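Local coordinates for heterokaryon incompatibility protein s (Podospora anserina, PDB 2WVQ) that drives heterokaryon incompatibility in this filamentous fungus, forming the [het-s] prion and interacting with het-S from incompatible cells to set off a lethal response, at residues 168-171 against 172-175; 179-182 against 183-187; 91-94 against 95-98. The protein carries 2 engineered substitutions. One frame throughout, in Å; residues are numbered along the deposited sequence.

Interaction 1: residues 168-171 against 172-175; sequences ARFV and DELE
R169 and D172 sit one turn apart on helix 157-176 of the globular, helix-rich HeLo domain, and their charged ends close an i to i+3 salt bridge along the helix surface. R169 CB leaves the backbone pointing away from residues 172-175. The chain then bends at chi2 (-30°) and again at chi3, and these two bends swing the guanidinium back over the turn. CD already passes D172 OD1 at 3.6 Å. One face of the guanidinium lies above A168 CB, 3.5 Å from the plane and offset toward the rim. At the tip, NH1 donates an N-H to D172 OD1 over 3.1 Å. D172 OD1 lies in the guanidinium plane; NH1 meets it on its syn side but tilted out of the carboxylate plane, the two flat groups being turned 39° apart. The second terminal nitrogen, NH2, bonds to the carbonyl oxygen of G210, while D172 OD2 pairs with R55 of helix 42-62, so both ends of the bridge have a second partner. R55 also holds E175 OE1.

Backbone bonds from the N atoms of D172, E173, L174 and E175 to the O atoms of A168, R169, F170 and V171 continue the helix without a break.

E173 lies alongside F170, its carboxylate nearly coplanar with the ring (26°), and E173 OE2 comes to the ring edge near its plane, 3.6 Å from F170 CD2. R104 of the second subunit forms a salt bridge with E173 OE1 and packs on F170, bringing this flank of the helix to the dimer interface. On the side facing helix 42-62, E175 crosses V171 at a slant. V171 CG1 stands anti to the backbone N, and that puts this methyl 3.4 Å from E175 OE1.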
ATOM      1  N   ALA A 168       6.394   0.737 -10.200  1.00 34.04           N
ATOM      2  CA  ALA A 168       7.315   1.624 -10.926  1.00 34.73           C
ATOM      3  C   ALA A 168       8.309   2.263  -9.971  1.00 35.02           C
ATOM      4  O   ALA A 168       9.516   2.259 -10.234  1.00 34.28           O
ATOM      5  CB  ALA A 168       6.550   2.719 -11.727  1.00 34.31           C
ATOM      6  N   ARG A 169       7.801   2.778  -8.847  1.00 35.28           N
ATOM      7  CA  ARG A 169       8.647   3.341  -7.800  1.00 35.63           C
ATOM      8  C   ARG A 169       9.577   2.307  -7.155  1.00 34.79           C
ATOM      9  O   ARG A 169      10.736   2.599  -6.883  1.00 34.94           O
ATOM     10  CB  ARG A 169       7.833   4.106  -6.728  1.00 36.84           C
ATOM     11  CG  ARG A 169       7.001   5.301  -7.254  1.00 40.14           C
ATOM     12  CD  ARG A 169       7.617   5.970  -8.487  1.00 45.36           C
ATOM     13  NE  ARG A 169       6.583   6.203  -9.500  1.00 50.43           N
ATOM     14  CZ  ARG A 169       6.773   6.221 -10.819  1.00 51.08           C
ATOM     15  NH1 ARG A 169       7.978   6.000 -11.341  1.00 48.97           N
ATOM     16  NH2 ARG A 169       5.733   6.450 -11.624  1.00 51.78           N
ATOM     17  N   PHE A 170       9.089   1.093  -6.944  1.00 34.88           N
ATOM     18  CA  PHE A 170       9.927   0.054  -6.384  1.00 34.78           C
ATOM     19  C   PHE A 170      11.060  -0.361  -7.346  1.00 35.48           C
ATOM     20  O   PHE A 170      12.157  -0.638  -6.883  1.00 35.75           O
ATOM     21  CB  PHE A 170       9.114  -1.162  -5.940  1.00 33.80           C
ATOM     22  CG  PHE A 170       8.361  -0.978  -4.630  1.00 33.48           C
ATOM     23  CD1 PHE A 170       7.016  -1.372  -4.523  1.00 33.63           C
ATOM     24  CD2 PHE A 170       8.978  -0.451  -3.499  1.00 32.72           C
ATOM     25  CE1 PHE A 170       6.322  -1.249  -3.315  1.00 28.19           C
ATOM     26  CE2 PHE A 170       8.281  -0.317  -2.298  1.00 31.89           C
ATOM     27  CZ  PHE A 170       6.949  -0.712  -2.209  1.00 29.79           C
ATOM     28  N   VAL A 171      10.784  -0.397  -8.657  1.00 35.71           N
ATOM     29  CA  VAL A 171      11.781  -0.753  -9.672  1.00 35.94           C
ATOM     30  C   VAL A 171      12.765   0.419  -9.858  1.00 36.67           C
ATOM     31  O   VAL A 171      13.939   0.176 -10.163  1.00 36.14           O
ATOM     32  CB  VAL A 171      11.162  -1.319 -11.017  1.00 36.44           C
ATOM     33  CG1 VAL A 171      12.254  -1.686 -12.040  1.00 35.75           C
ATOM     34  CG2 VAL A 171      10.313  -2.550 -10.779  1.00 34.04           C
ATOM     35  N   ASP A 172      12.317   1.665  -9.628  1.00 36.65           N
ATOM     36  CA  ASP A 172      13.228   2.827  -9.510  1.00 37.54           C
ATOM     37  C   ASP A 172      14.258   2.589  -8.408  1.00 38.16           C
ATOM     38  O   ASP A 172      15.462   2.795  -8.626  1.00 39.07           O
ATOM     39  CB  ASP A 172      12.497   4.144  -9.182  1.00 37.86           C
ATOM     40  CG  ASP A 172      11.650   4.680 -10.337  1.00 39.86           C
ATOM     41  OD1 ASP A 172      10.850   5.624 -10.104  1.00 40.33           O
ATOM     42  OD2 ASP A 172      11.771   4.159 -11.467  1.00 43.97           O
ATOM     43  N   GLU A 173      13.782   2.193  -7.225  1.00 38.48           N
ATOM     44  CA  GLU A 173      14.634   1.880  -6.066  1.00 38.99           C
ATOM     45  C   GLU A 173      15.634   0.740  -6.356  1.00 39.12           C
ATOM     46  O   GLU A 173      16.826   0.844  -6.013  1.00 39.84           O
ATOM     47  CB  GLU A 173      13.765   1.522  -4.854  1.00 38.86           C
ATOM     48  CG  GLU A 173      13.471   2.668  -3.895  1.00 40.60           C
ATOM     49  CD  GLU A 173      12.887   2.181  -2.561  1.00 40.64           C
ATOM     50  OE1 GLU A 173      13.589   2.255  -1.519  1.00 40.66           O
ATOM     51  OE2 GLU A 173      11.715   1.726  -2.550  1.00 42.98           O
ATOM     52  N   LEU A 174      15.143  -0.324  -6.991  1.00 39.10           N
ATOM     53  CA  LEU A 174      15.932  -1.504  -7.412  1.00 39.32           C
ATOM     54  C   LEU A 174      17.025  -1.166  -8.408  1.00 39.84           C
ATOM     55  O   LEU A 174      18.158  -1.662  -8.295  1.00 40.27           O
ATOM     56  CB  LEU A 174      15.012  -2.543  -8.053  1.00 38.32           C
ATOM     57  CG  LEU A 174      14.615  -3.894  -7.465  1.00 40.07           C
ATOM     58  CD1 LEU A 174      14.904  -4.074  -5.989  1.00 40.03           C
ATOM     59  CD2 LEU A 174      13.179  -4.267  -7.813  1.00 37.93           C
ATOM     60  N   GLU A 175      16.672  -0.359  -9.404  1.00 39.86           N
ATOM     61  CA  GLU A 175      17.625   0.106 -10.408  1.00 39.82           C
ATOM     62  C   GLU A 175      18.681   1.067  -9.828  1.00 40.56           C
ATOM     63  O   GLU A 175      19.795   1.127 -10.324  1.00 40.50           O
ATOM     64  CB  GLU A 175      16.895   0.743 -11.602  1.00 39.10           C
ATOM     65  CG  GLU A 175      16.183  -0.244 -12.536  1.00 38.46           C
ATOM     66  CD  GLU A 175      15.256   0.463 -13.536  1.00 39.31           C
ATOM     67  OE1 GLU A 175      14.380  -0.189 -14.153  1.00 34.72           O
ATOM     68  OE2 GLU A 175      15.397   1.686 -13.697  1.00 40.06           O
TER

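Interaction 2: residues 179-182 against 183-187; sequences PIEA and VCHKL
Backbone hydrogen bonds make the first link between I180 and C184: C184 N donates to I180 O over 3.0 Å. A182 O takes the N-H of K186 in the same i to i+4 pattern at 3.2 Å, in a nearly straight bond (169°). Between them, the bond from H185 N to E181 O is weak. A water also bridges the start of this stretch, accepting from V183 N at 3.0 Å and giving a weak bond to P179 O. That N-H belongs to the first turn, and the water takes it up while tying it back to the proline carbonyl just upstream.

This is the N-terminal end of helix 181-191 in the globular domain of the protein. I180 holds the N-cap position and brings a hydrophobic side chain rather than a polar one, so the cap residue contributes its carbonyl to the first turn and its side chain to apolar packing.

In that packing, I180 CD1 comes within 3.6 Å of C184 SG. CG1 of the isoleucine is set between its backbone N and carbonyl carbon (chi1 60°), and the chain runs on extended to bring CD1 to the sulfur. The branch point I180 CB also faces V183 CB, more loosely, at 4.4 Å. I180, V183 and C184 all lie against A62 at the end of helix 42-62, and I180 also touches W59.

The charged and polar side chains meet on another flank. E181 and H185 run side by side in the same direction, with the carboxylate plane turned 77° from the imidazole. E181 OE2 comes to the ring edge, near its plane, 3.5 Å from H185 NE2.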
ATOM      1  N   PRO A 179      24.496  -1.101 -10.608  1.00 42.15           N
ATOM      2  CA  PRO A 179      25.079  -0.329 -11.721  1.00 42.45           C
ATOM      3  C   PRO A 179      24.568  -0.730 -13.124  1.00 42.24           C
ATOM      4  O   PRO A 179      25.376  -1.071 -13.997  1.00 42.85           O
ATOM      5  CB  PRO A 179      26.578  -0.652 -11.587  1.00 42.80           C
ATOM      6  CG  PRO A 179      26.587  -2.054 -11.121  1.00 42.45           C
ATOM      7  CD  PRO A 179      25.451  -2.114 -10.111  1.00 41.70           C
ATOM      8  N   ILE A 180      23.252  -0.675 -13.354  1.00 41.04           N
ATOM      9  CA  ILE A 180      22.683  -1.274 -14.569  1.00 40.39           C
ATOM     10  C   ILE A 180      21.993  -0.310 -15.560  1.00 40.58           C
ATOM     11  O   ILE A 180      21.157  -0.733 -16.364  1.00 39.44           O
ATOM     12  CB  ILE A 180      21.726  -2.465 -14.234  1.00 40.04           C
ATOM     13  CG1 ILE A 180      20.557  -1.989 -13.351  1.00 40.13           C
ATOM     14  CG2 ILE A 180      22.510  -3.617 -13.612  1.00 40.05           C
ATOM     15  CD1 ILE A 180      19.461  -2.996 -13.146  1.00 39.77           C
ATOM     16  N   GLU A 181      22.361   0.970 -15.536  1.00 40.73           N
ATOM     17  CA  GLU A 181      21.650   1.934 -16.380  1.00 40.73           C
ATOM     18  C   GLU A 181      21.740   1.577 -17.876  1.00 40.41           C
ATOM     19  O   GLU A 181      20.702   1.369 -18.528  1.00 40.41           O
ATOM     20  CB  GLU A 181      22.099   3.372 -16.116  1.00 40.73           C
ATOM     21  CG  GLU A 181      20.942   4.352 -16.211  1.00 42.26           C
ATOM     22  CD  GLU A 181      21.330   5.698 -16.790  1.00 43.34           C
ATOM     23  OE1 GLU A 181      22.148   6.412 -16.160  1.00 44.42           O
ATOM     24  OE2 GLU A 181      20.792   6.049 -17.870  1.00 43.94           O
ATOM     25  N   ALA A 182      22.970   1.485 -18.393  1.00 39.49           N
ATOM     26  CA  ALA A 182      23.230   1.190 -19.812  1.00 39.32           C
ATOM     27  C   ALA A 182      22.700  -0.192 -20.255  1.00 39.06           C
ATOM     28  O   ALA A 182      22.223  -0.358 -21.376  1.00 39.05           O
ATOM     29  CB  ALA A 182      24.755   1.304 -20.132  1.00 39.13           C
ATOM     30  N   VAL A 183      22.837  -1.172 -19.357  1.00 38.42           N
ATOM     31  CA  VAL A 183      22.311  -2.543 -19.536  1.00 38.14           C
ATOM     32  C   VAL A 183      20.777  -2.569 -19.730  1.00 38.17           C
ATOM     33  O   VAL A 183      20.262  -3.253 -20.628  1.00 37.44           O
ATOM     34  CB  VAL A 183      22.745  -3.468 -18.343  1.00 38.02           C
ATOM     35  CG1 VAL A 183      21.994  -4.781 -18.361  1.00 39.04           C
ATOM     36  CG2 VAL A 183      24.269  -3.727 -18.361  1.00 37.53           C
ATOM     37  N   CYS A 184      20.048  -1.821 -18.902  1.00 37.75           N
ATOM     38  CA  CYS A 184      18.579  -1.784 -19.037  1.00 39.08           C
ATOM     39  C   CYS A 184      18.117  -1.146 -20.355  1.00 38.79           C
ATOM     40  O   CYS A 184      17.143  -1.594 -20.972  1.00 39.37           O
ATOM     41  CB  CYS A 184      17.913  -1.108 -17.838  1.00 38.73           C
ATOM     42  SG  CYS A 184      18.001  -2.087 -16.335  1.00 41.50           S
ATOM     43  N   HIS A 185      18.834  -0.124 -20.804  1.00 39.91           N
ATOM     44  CA  HIS A 185      18.545   0.482 -22.101  1.00 40.13           C
ATOM     45  C   HIS A 185      18.687  -0.513 -23.254  1.00 39.47           C
ATOM     46  O   HIS A 185      17.767  -0.625 -24.065  1.00 38.98           O
ATOM     47  CB  HIS A 185      19.377   1.744 -22.320  1.00 41.41           C
ATOM     48  CG  HIS A 185      18.886   2.928 -21.539  1.00 43.45           C
ATOM     49  ND1 HIS A 185      17.548   3.257 -21.443  1.00 45.38           N
ATOM     50  CD2 HIS A 185      19.556   3.872 -20.835  1.00 45.21           C
ATOM     51  CE1 HIS A 185      17.415   4.341 -20.700  1.00 45.76           C
ATOM     52  NE2 HIS A 185      18.617   4.732 -20.315  1.00 46.60           N
ATOM     53  N   LYS A 186      19.815  -1.236 -23.316  1.00 38.73           N
ATOM     54  CA  LYS A 186      20.038  -2.281 -24.358  1.00 37.85           C
ATOM     55  C   LYS A 186      18.937  -3.350 -24.371  1.00 36.78           C
ATOM     56  O   LYS A 186      18.435  -3.758 -25.418  1.00 35.28           O
ATOM     57  CB  LYS A 186      21.432  -2.931 -24.236  1.00 37.73           C
ATOM     58  CG  LYS A 186      22.518  -2.144 -24.960  1.00 38.11           C
ATOM     59  CD  LYS A 186      23.856  -2.913 -25.077  1.00 39.76           C
ATOM     60  CE  LYS A 186      24.155  -3.363 -26.534  1.00 41.85           C
ATOM     61  NZ  LYS A 186      22.984  -4.108 -27.155  1.00 41.52           N
ATOM     62  N   LEU A 187      18.562  -3.783 -23.178  1.00 35.73           N
ATOM     63  CA  LEU A 187      17.558  -4.795 -22.996  1.00 35.28           C
ATOM     64  C   LEU A 187      16.186  -4.374 -23.535  1.00 35.44           C
ATOM     65  O   LEU A 187      15.525  -5.170 -24.202  1.00 34.58           O
ATOM     66  CB  LEU A 187      17.498  -5.137 -21.515  1.00 34.95           C
ATOM     67  CG  LEU A 187      18.053  -6.464 -20.972  1.00 33.95           C
ATOM     68  CD1 LEU A 187      18.867  -7.383 -21.912  1.00 30.16           C
ATOM     69  CD2 LEU A 187      18.744  -6.207 -19.685  1.00 34.48           C
TER
HETATM   70  O   HOH W   1      24.955  -0.511 -17.287  1.00 42.10           O

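Interaction 3: residues 91-94 against 95-98; sequences ILLL and FESA
L93 O is gripped twice by S97. The backbone N-H of S97 reaches it over 3.0 Å in an almost straight bond (176°), and S97 OG donates to the same oxygen, also at 3.0 Å. The two donors come from opposite faces of the carbonyl plane. OG is anti to the serine's own carbonyl carbon (chi1 -59°), a setting that folds the hydroxyl back along the helix onto the preceding turn. Next to this pair, E96 N bonds to L92 O at 2.9 Å, and A98 N reaches L94 O over a longer 3.3 Å. F95 N gives its main bond to I91 O and a weak, bent one to L92 O.

All of this is regular alpha-helix, a middle stretch of the long helix 79-108 in the globular domain, where a serine hydroxyl bonded to the carbonyl four residues back is a familiar helix feature.

Apolar contact comes next. I91 and F95 lie side by side, pointing the same way, and I91 CG2 meets the edge of the ring in its plane, 3.7 Å from F95 CE1. The aromatic ring of F29 packs edge-to-face with F95. L94 packs on Q166 and V167 of helix 157-176. On another flank, L93 and E96 cross at an angle, and L93 CD1 lies 3.9 Å from E96 OE2. Here the helix meets the second subunit: L93 packs on S97 of that chain, E96 on its L93, and S97 on its E90.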
ATOM      1  N   ILE A  91       6.998  -5.472  -2.498  1.00 28.44           N
ATOM      2  CA  ILE A  91       6.135  -5.722  -3.699  1.00 28.68           C
ATOM      3  C   ILE A  91       5.133  -6.862  -3.410  1.00 28.87           C
ATOM      4  O   ILE A  91       3.945  -6.759  -3.761  1.00 29.65           O
ATOM      5  CB  ILE A  91       6.960  -5.990  -5.045  1.00 27.46           C
ATOM      6  CG1 ILE A  91       7.725  -4.745  -5.454  1.00 27.94           C
ATOM      7  CG2 ILE A  91       6.026  -6.411  -6.217  1.00 28.81           C
ATOM      8  CD1 ILE A  91       8.885  -4.982  -6.456  1.00 28.78           C
ATOM      9  N   LEU A  92       5.608  -7.920  -2.751  1.00 28.78           N
ATOM     10  CA  LEU A  92       4.751  -9.013  -2.299  1.00 30.22           C
ATOM     11  C   LEU A  92       3.588  -8.588  -1.378  1.00 30.52           C
ATOM     12  O   LEU A  92       2.451  -9.042  -1.573  1.00 29.65           O
ATOM     13  CB  LEU A  92       5.565 -10.142  -1.652  1.00 30.33           C
ATOM     14  CG  LEU A  92       5.953 -11.416  -2.463  1.00 32.59           C
ATOM     15  CD1 LEU A  92       5.813 -11.331  -3.944  1.00 29.86           C
ATOM     16  CD2 LEU A  92       7.280 -12.086  -2.063  1.00 29.89           C
ATOM     17  N   LEU A  93       3.904  -7.763  -0.372  1.00 30.06           N
ATOM     18  CA  LEU A  93       2.896  -7.134   0.532  1.00 30.36           C
ATOM     19  C   LEU A  93       1.854  -6.296  -0.245  1.00 30.37           C
ATOM     20  O   LEU A  93       0.670  -6.276   0.105  1.00 30.32           O
ATOM     21  CB  LEU A  93       3.610  -6.255   1.566  1.00 29.61           C
ATOM     22  CG  LEU A  93       3.947  -6.692   2.994  1.00 30.91           C
ATOM     23  CD1 LEU A  93       4.013  -8.189   3.194  1.00 30.59           C
ATOM     24  CD2 LEU A  93       5.204  -6.015   3.492  1.00 30.31           C
ATOM     25  N   LEU A  94       2.328  -5.570  -1.239  1.00 29.29           N
ATOM     26  CA  LEU A  94       1.523  -4.801  -2.176  1.00 30.98           C
ATOM     27  C   LEU A  94       0.407  -5.625  -2.851  1.00 29.43           C
ATOM     28  O   LEU A  94      -0.745  -5.189  -2.948  1.00 28.88           O
ATOM     29  CB  LEU A  94       2.465  -4.200  -3.253  1.00 30.90           C
ATOM     30  CG  LEU A  94       1.935  -3.155  -4.228  1.00 34.15           C
ATOM     31  CD1 LEU A  94       1.246  -2.046  -3.392  1.00 36.84           C
ATOM     32  CD2 LEU A  94       3.102  -2.564  -5.035  1.00 33.74           C
ATOM     33  N   PHE A  95       0.773  -6.809  -3.330  1.00 27.79           N
ATOM     34  CA  PHE A  95      -0.133  -7.736  -3.984  1.00 26.96           C
ATOM     35  C   PHE A  95      -1.026  -8.459  -2.946  1.00 27.32           C
ATOM     36  O   PHE A  95      -2.224  -8.654  -3.182  1.00 26.29           O
ATOM     37  CB  PHE A  95       0.676  -8.748  -4.850  1.00 27.49           C
ATOM     38  CG  PHE A  95       1.089  -8.208  -6.211  1.00 28.56           C
ATOM     39  CD1 PHE A  95       2.417  -7.806  -6.457  1.00 30.32           C
ATOM     40  CD2 PHE A  95       0.148  -8.102  -7.242  1.00 27.99           C
ATOM     41  CE1 PHE A  95       2.799  -7.268  -7.724  1.00 30.52           C
ATOM     42  CE2 PHE A  95       0.517  -7.607  -8.558  1.00 33.48           C
ATOM     43  CZ  PHE A  95       1.837  -7.188  -8.788  1.00 31.84           C
ATOM     44  N   GLU A  96      -0.463  -8.807  -1.784  1.00 26.02           N
ATOM     45  CA  GLU A  96      -1.260  -9.388  -0.709  1.00 27.69           C
ATOM     46  C   GLU A  96      -2.439  -8.442  -0.300  1.00 27.56           C
ATOM     47  O   GLU A  96      -3.578  -8.876  -0.291  1.00 27.92           O
ATOM     48  CB  GLU A  96      -0.378  -9.738   0.495  1.00 27.99           C
ATOM     49  CG  GLU A  96      -0.970 -10.821   1.361  1.00 32.71           C
ATOM     50  CD  GLU A  96      -0.228 -11.003   2.676  1.00 36.80           C
ATOM     51  OE1 GLU A  96      -0.815 -11.648   3.567  1.00 38.16           O
ATOM     52  OE2 GLU A  96       0.920 -10.518   2.812  1.00 35.25           O
ATOM     53  N   SER A  97      -2.147  -7.172  -0.026  1.00 27.06           N
ATOM     54  CA  SER A  97      -3.142  -6.118   0.207  1.00 28.31           C
ATOM     55  C   SER A  97      -4.235  -5.978  -0.855  1.00 29.04           C
ATOM     56  O   SER A  97      -5.429  -5.837  -0.511  1.00 29.57           O
ATOM     57  CB  SER A  97      -2.424  -4.761   0.387  1.00 29.14           C
ATOM     58  OG  SER A  97      -1.522  -4.832   1.476  1.00 29.06           O
ATOM     59  N   ALA A  98      -3.843  -5.940  -2.129  1.00 29.18           N
ATOM     60  CA  ALA A  98      -4.781  -5.808  -3.247  1.00 29.50           C
ATOM     61  C   ALA A  98      -5.798  -6.961  -3.276  1.00 29.67           C
ATOM     62  O   ALA A  98      -7.006  -6.718  -3.505  1.00 29.11           O
ATOM     63  CB  ALA A  98      -4.018  -5.715  -4.583  1.00 29.95           C
TER

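How the interactions relate
Interaction 3 comes first along the chain, on helix 79-108; interaction 1 follows on helix 157-176, and interaction 2 opens the next helix, 181-191. Interactions 1 and 3 have centres about 16 Å apart but touch through F170, whose CD1 lies 3.6 Å from I91 CG1 and whose CE1 lies 3.9 Å from L94 CD2. Both also reach the second subunit, so these two neighbouring helices share in the homodimer. Interactions 1 and 2, with centres about 14 Å apart, are close in sequence and both pack against helix 42-62. Interaction 2 stays about 13 Å from interaction 3 at their nearest atoms, and the other subunit does not touch it.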